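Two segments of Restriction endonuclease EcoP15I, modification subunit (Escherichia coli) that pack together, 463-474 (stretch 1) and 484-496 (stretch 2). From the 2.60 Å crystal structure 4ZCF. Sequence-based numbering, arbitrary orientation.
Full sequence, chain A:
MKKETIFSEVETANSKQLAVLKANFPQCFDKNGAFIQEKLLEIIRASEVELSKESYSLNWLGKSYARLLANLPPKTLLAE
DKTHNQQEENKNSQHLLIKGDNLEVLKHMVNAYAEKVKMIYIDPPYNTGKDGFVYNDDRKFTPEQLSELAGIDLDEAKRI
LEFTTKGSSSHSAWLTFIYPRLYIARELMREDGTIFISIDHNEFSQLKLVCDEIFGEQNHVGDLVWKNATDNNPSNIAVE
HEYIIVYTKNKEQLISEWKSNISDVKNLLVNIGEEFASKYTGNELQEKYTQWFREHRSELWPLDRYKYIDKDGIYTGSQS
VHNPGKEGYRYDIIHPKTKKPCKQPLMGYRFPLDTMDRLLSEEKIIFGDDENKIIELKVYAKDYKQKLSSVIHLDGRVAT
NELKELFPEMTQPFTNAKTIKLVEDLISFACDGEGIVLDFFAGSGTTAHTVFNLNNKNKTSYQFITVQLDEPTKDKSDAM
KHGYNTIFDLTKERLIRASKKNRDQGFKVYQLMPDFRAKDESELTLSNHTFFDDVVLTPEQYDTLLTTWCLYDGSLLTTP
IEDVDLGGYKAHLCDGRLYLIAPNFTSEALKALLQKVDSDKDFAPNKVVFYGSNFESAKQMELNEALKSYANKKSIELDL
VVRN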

# COMPACT_ATOMS: atom_id res chain seq x y z
N GLN A 463 20.70 -4.16 -7.83
CA GLN A 463 21.35 -5.21 -7.06
C GLN A 463 20.25 -6.19 -6.71
O GLN A 463 19.15 -5.79 -6.34
CB GLN A 463 21.98 -4.66 -5.78
CG GLN A 463 22.80 -3.41 -5.99
CD GLN A 463 22.84 -2.63 -4.72
OE1 GLN A 463 23.54 -2.99 -3.76
NE2 GLN A 463 22.05 -1.56 -4.67
N PHE A 464 20.52 -7.46 -6.86
CA PHE A 464 19.49 -8.42 -6.50
C PHE A 464 19.80 -9.07 -5.16
O PHE A 464 20.96 -9.31 -4.82
CB PHE A 464 19.26 -9.47 -7.62
CG PHE A 464 20.28 -10.58 -7.79
CD1 PHE A 464 20.38 -11.61 -6.85
CD2 PHE A 464 21.04 -10.68 -8.95
CE1 PHE A 464 21.30 -12.66 -7.02
CE2 PHE A 464 21.95 -11.73 -9.12
CZ PHE A 464 22.07 -12.72 -8.16
N ILE A 465 18.74 -9.39 -4.41
CA ILE A 465 18.80 -10.17 -3.18
C ILE A 465 17.69 -11.17 -3.39
O ILE A 465 16.56 -10.75 -3.64
CB ILE A 465 18.63 -9.35 -1.86
CG1 ILE A 465 19.61 -8.19 -1.74
CG2 ILE A 465 18.70 -10.27 -0.64
CD1 ILE A 465 19.21 -7.14 -0.66
N THR A 466 18.01 -12.48 -3.41
CA THR A 466 17.03 -13.57 -3.53
C THR A 466 17.21 -14.62 -2.45
O THR A 466 18.33 -14.97 -2.10
CB THR A 466 16.85 -14.17 -4.96
OG1 THR A 466 17.99 -14.96 -5.33
CG2 THR A 466 16.51 -13.12 -6.03
N VAL A 467 16.09 -15.11 -1.91
CA VAL A 467 16.05 -16.10 -0.85
C VAL A 467 15.40 -17.40 -1.33
O VAL A 467 14.39 -17.37 -2.03
CB VAL A 467 15.40 -15.55 0.45
CG1 VAL A 467 15.72 -16.46 1.64
CG2 VAL A 467 15.87 -14.12 0.73
N GLN A 468 15.99 -18.53 -0.96
CA GLN A 468 15.53 -19.85 -1.34
C GLN A 468 15.76 -20.87 -0.22
O GLN A 468 16.88 -21.02 0.27
CB GLN A 468 16.20 -20.28 -2.67
CG GLN A 468 15.72 -21.62 -3.26
CD GLN A 468 14.23 -21.76 -3.31
OE1 GLN A 468 13.51 -21.04 -4.05
NE2 GLN A 468 13.73 -22.69 -2.52
N LEU A 469 14.69 -21.56 0.19
CA LEU A 469 14.72 -22.61 1.22
C LEU A 469 15.42 -23.83 0.68
O LEU A 469 15.19 -24.23 -0.47
CB LEU A 469 13.29 -22.97 1.66
CG LEU A 469 13.14 -23.97 2.81
CD1 LEU A 469 13.75 -23.45 4.12
CD2 LEU A 469 11.69 -24.37 3.02
N ASP A 470 16.23 -24.47 1.52
CA ASP A 470 16.96 -25.70 1.20
C ASP A 470 16.03 -26.96 1.21
O ASP A 470 16.38 -28.01 1.75
CB ASP A 470 18.14 -25.85 2.19
CG ASP A 470 19.36 -26.54 1.62
OD1 ASP A 470 19.85 -26.10 0.54
OD2 ASP A 470 19.88 -27.47 2.29
N GLU A 471 14.82 -26.83 0.61
CA GLU A 471 13.80 -27.86 0.47
C GLU A 471 14.31 -28.94 -0.52
O GLU A 471 14.66 -28.59 -1.64
CB GLU A 471 12.48 -27.22 -0.03
CG GLU A 471 11.32 -28.15 -0.31
CD GLU A 471 10.29 -27.61 -1.29
OE1 GLU A 471 9.91 -28.36 -2.23
OE2 GLU A 471 9.86 -26.45 -1.14
N PRO A 472 14.37 -30.23 -0.12
CA PRO A 472 14.90 -31.26 -1.04
C PRO A 472 14.14 -31.47 -2.36
O PRO A 472 12.92 -31.36 -2.41
CB PRO A 472 14.91 -32.53 -0.18
CG PRO A 472 13.92 -32.29 0.89
CD PRO A 472 14.04 -30.83 1.20
N THR A 473 14.89 -31.80 -3.42
CA THR A 473 14.34 -32.14 -4.74
C THR A 473 13.59 -33.47 -4.58
O THR A 473 14.08 -34.36 -3.87
CB THR A 473 15.47 -32.29 -5.75
N LYS A 474 12.40 -33.60 -5.21
CA LYS A 474 11.57 -34.81 -5.15
C LYS A 474 12.29 -36.03 -5.72
O LYS A 474 13.17 -35.88 -6.56
CB LYS A 474 10.26 -34.59 -5.89
N TYR A 484 21.26 -32.61 -7.89
CA TYR A 484 20.69 -31.46 -7.20
C TYR A 484 19.69 -31.99 -6.17
O TYR A 484 18.54 -32.29 -6.52
CB TYR A 484 20.02 -30.49 -8.19
CG TYR A 484 20.92 -30.04 -9.31
CD1 TYR A 484 21.80 -28.98 -9.14
CD2 TYR A 484 20.82 -30.60 -10.58
CE1 TYR A 484 22.60 -28.52 -10.19
CE2 TYR A 484 21.61 -30.16 -11.63
CZ TYR A 484 22.51 -29.12 -11.43
OH TYR A 484 23.31 -28.69 -12.46
N ASN A 485 20.17 -32.18 -4.92
CA ASN A 485 19.38 -32.73 -3.81
C ASN A 485 18.41 -31.72 -3.19
O ASN A 485 17.47 -32.14 -2.51
CB ASN A 485 20.29 -33.36 -2.74
CG ASN A 485 21.30 -34.35 -3.28
OD1 ASN A 485 20.95 -35.44 -3.77
ND2 ASN A 485 22.57 -33.97 -3.25
N THR A 486 18.64 -30.39 -3.39
CA THR A 486 17.76 -29.31 -2.91
C THR A 486 17.45 -28.30 -4.03
O THR A 486 18.24 -28.18 -4.96
CB THR A 486 18.26 -28.64 -1.60
OG1 THR A 486 19.43 -27.84 -1.83
CG2 THR A 486 18.50 -29.62 -0.47
N ILE A 487 16.29 -27.58 -3.93
CA ILE A 487 15.86 -26.54 -4.89
C ILE A 487 16.91 -25.43 -4.90
O ILE A 487 17.13 -24.79 -5.94
CB ILE A 487 14.44 -25.94 -4.58
CG1 ILE A 487 13.44 -26.93 -3.98
CG2 ILE A 487 13.85 -25.15 -5.80
CD1 ILE A 487 12.86 -28.05 -4.94
N PHE A 488 17.54 -25.18 -3.73
CA PHE A 488 18.59 -24.18 -3.57
C PHE A 488 19.77 -24.47 -4.50
O PHE A 488 20.33 -23.53 -5.06
CB PHE A 488 19.06 -24.07 -2.11
CG PHE A 488 20.15 -23.03 -1.95
CD1 PHE A 488 19.83 -21.68 -1.82
CD2 PHE A 488 21.49 -23.40 -2.00
CE1 PHE A 488 20.84 -20.72 -1.72
CE2 PHE A 488 22.50 -22.43 -1.92
CZ PHE A 488 22.17 -21.10 -1.77
N ASP A 489 20.14 -25.76 -4.65
CA ASP A 489 21.25 -26.22 -5.49
C ASP A 489 21.03 -25.87 -6.96
O ASP A 489 21.97 -25.41 -7.62
CB ASP A 489 21.47 -27.74 -5.32
CG ASP A 489 21.93 -28.19 -3.96
OD1 ASP A 489 22.73 -27.46 -3.34
OD2 ASP A 489 21.57 -29.32 -3.56
N LEU A 490 19.78 -26.06 -7.46
CA LEU A 490 19.37 -25.73 -8.84
C LEU A 490 19.36 -24.24 -9.04
O LEU A 490 19.71 -23.76 -10.13
CB LEU A 490 17.95 -26.22 -9.12
CG LEU A 490 17.72 -27.69 -9.24
CD1 LEU A 490 16.37 -28.02 -8.66
CD2 LEU A 490 17.85 -28.16 -10.70
N THR A 491 18.90 -23.50 -8.00
CA THR A 491 18.84 -22.04 -7.98
C THR A 491 20.24 -21.48 -8.06
O THR A 491 20.47 -20.63 -8.91
CB THR A 491 18.05 -21.54 -6.75
OG1 THR A 491 16.74 -22.10 -6.83
CG2 THR A 491 17.97 -20.01 -6.67
N LYS A 492 21.17 -21.94 -7.19
CA LYS A 492 22.57 -21.50 -7.16
C LYS A 492 23.23 -21.72 -8.53
O LYS A 492 23.80 -20.78 -9.08
CB LYS A 492 23.35 -22.23 -6.04
CG LYS A 492 24.84 -21.86 -5.93
CD LYS A 492 25.54 -22.83 -4.95
CE LYS A 492 26.96 -22.43 -4.65
NZ LYS A 492 27.58 -23.35 -3.66
N GLU A 493 23.06 -22.93 -9.10
CA GLU A 493 23.56 -23.30 -10.42
C GLU A 493 22.98 -22.45 -11.55
O GLU A 493 23.75 -22.05 -12.43
CB GLU A 493 23.33 -24.81 -10.70
CG GLU A 493 23.80 -25.31 -12.07
CD GLU A 493 25.29 -25.31 -12.41
OE1 GLU A 493 26.05 -24.49 -11.84
OE2 GLU A 493 25.68 -26.10 -13.29
N ARG A 494 21.66 -22.16 -11.52
CA ARG A 494 21.00 -21.33 -12.55
C ARG A 494 21.59 -19.95 -12.62
O ARG A 494 21.69 -19.38 -13.70
CB ARG A 494 19.47 -21.22 -12.33
CG ARG A 494 18.75 -20.72 -13.57
CD ARG A 494 18.26 -19.27 -13.56
NE ARG A 494 16.79 -19.33 -13.50
CZ ARG A 494 15.94 -18.67 -14.26
NH1 ARG A 494 16.37 -17.77 -15.13
NH2 ARG A 494 14.64 -18.87 -14.13
N LEU A 495 21.93 -19.38 -11.45
CA LEU A 495 22.51 -18.05 -11.33
C LEU A 495 23.96 -18.06 -11.78
O LEU A 495 24.39 -17.12 -12.42
CB LEU A 495 22.39 -17.56 -9.89
CG LEU A 495 21.10 -16.89 -9.44
CD1 LEU A 495 19.90 -17.71 -9.79
CD2 LEU A 495 21.11 -16.65 -7.94
N ILE A 496 24.70 -19.14 -11.47
CA ILE A 496 26.09 -19.35 -11.92
C ILE A 496 26.11 -19.33 -13.46
O ILE A 496 26.88 -18.56 -14.05
CB ILE A 496 26.70 -20.65 -11.32
CG1 ILE A 496 27.17 -20.40 -9.86
CG2 ILE A 496 27.87 -21.18 -12.20
CD1 ILE A 496 27.39 -21.67 -9.05

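Stretch 1 runs as a β-strand from Gln463 to Gln468 and then as a loop that turns at Asp470 and extends from Glu471 to Thr473; stretch 2 begins as a short loop and enters a helix at Ile487. The axes of strand and helix approach to 9.4 Å with 153° between their N-to-C directions, so the two elements run roughly antiparallel, and together the stretches bury 631 Å² counting both sides. The largest shares belong to Gln468 (88 Å²), Ile487 (82 Å²) and Thr473 (62 Å²), and the contact can be read through these three.

Thr473 belongs to the part held by backbone. Its N donates to Asn485 O at 2.8 Å, with an angle at hydrogen of 157°, and Ile487 N donates to Glu471 O at 3.0 Å and 166°. These two bonds frame a single β-bridge, Pro472 with Thr486, whose CA atoms lie 3.9 Å apart. Proline has no amide hydrogen to give, but neither bond asks for one: the donors and acceptors on the stretch 1 side come from the residues flanking it. The short spacing also brings CA hydrogens toward carbonyls, giving CA-H...O contacts from Pro472 CA to Asn485 O (3.1 Å) and from Thr486 CA to Glu471 O (3.4 Å). The Thr473 side chain is modelled only as far as CB, which sits 3.2 Å from Tyr484 O, so its area reflects a truncated residue.

Ile487 joins this bridge to the helix. Amides in the first turn of a helix lack partners within the helix, and here that of Ile487 is satisfied by Glu471 O. Its CA-to-CB bond points toward stretch 1, and the side chain packs among loop atoms: CD1 is 4.0 Å from Glu471 OE1 and 4.2 Å from Pro472 O. Just before it, Thr486 occupies the N-cap position. Thr486 OG1 donates to Asp470 OD1 at 3.0 Å, while Thr486 N donates to Asp489 OD2 at 3.1 Å, so two carboxylates anchor the residue, one from each stretch. Asp470 OD1 also lies 3.4 Å from Phe488 CB.

Gln468, the last strand residue, points its CA-to-CB bond toward the helix and spreads over its first turns. Its chain bends at chi2 (47°, p), and NE2 turns back to donate to Leu469 O at 3.0 Å and 165°; OE1 is bonded elsewhere in the structure. No hydrogen bond links this side chain to the helix, and the contacts are van der Waals in character: NE2 to Ile487 CB at 3.9 Å, CG to Thr491 OG1 at 3.7 Å, and CB to Phe488 CD1 at 4.0 Å. The same ring atom, Phe488 CD1, lies 3.7 Å from Gln468 O.

Farther along, the contact becomes sparser and more apolar. Phe464 and Thr466, alternate strand residues that point toward the helix as Gln468 does, both reach Leu495: Phe464 CZ is 4.1 Å from Leu495 CD2, and Thr466 OG1 is 4.4 Å from that methyl.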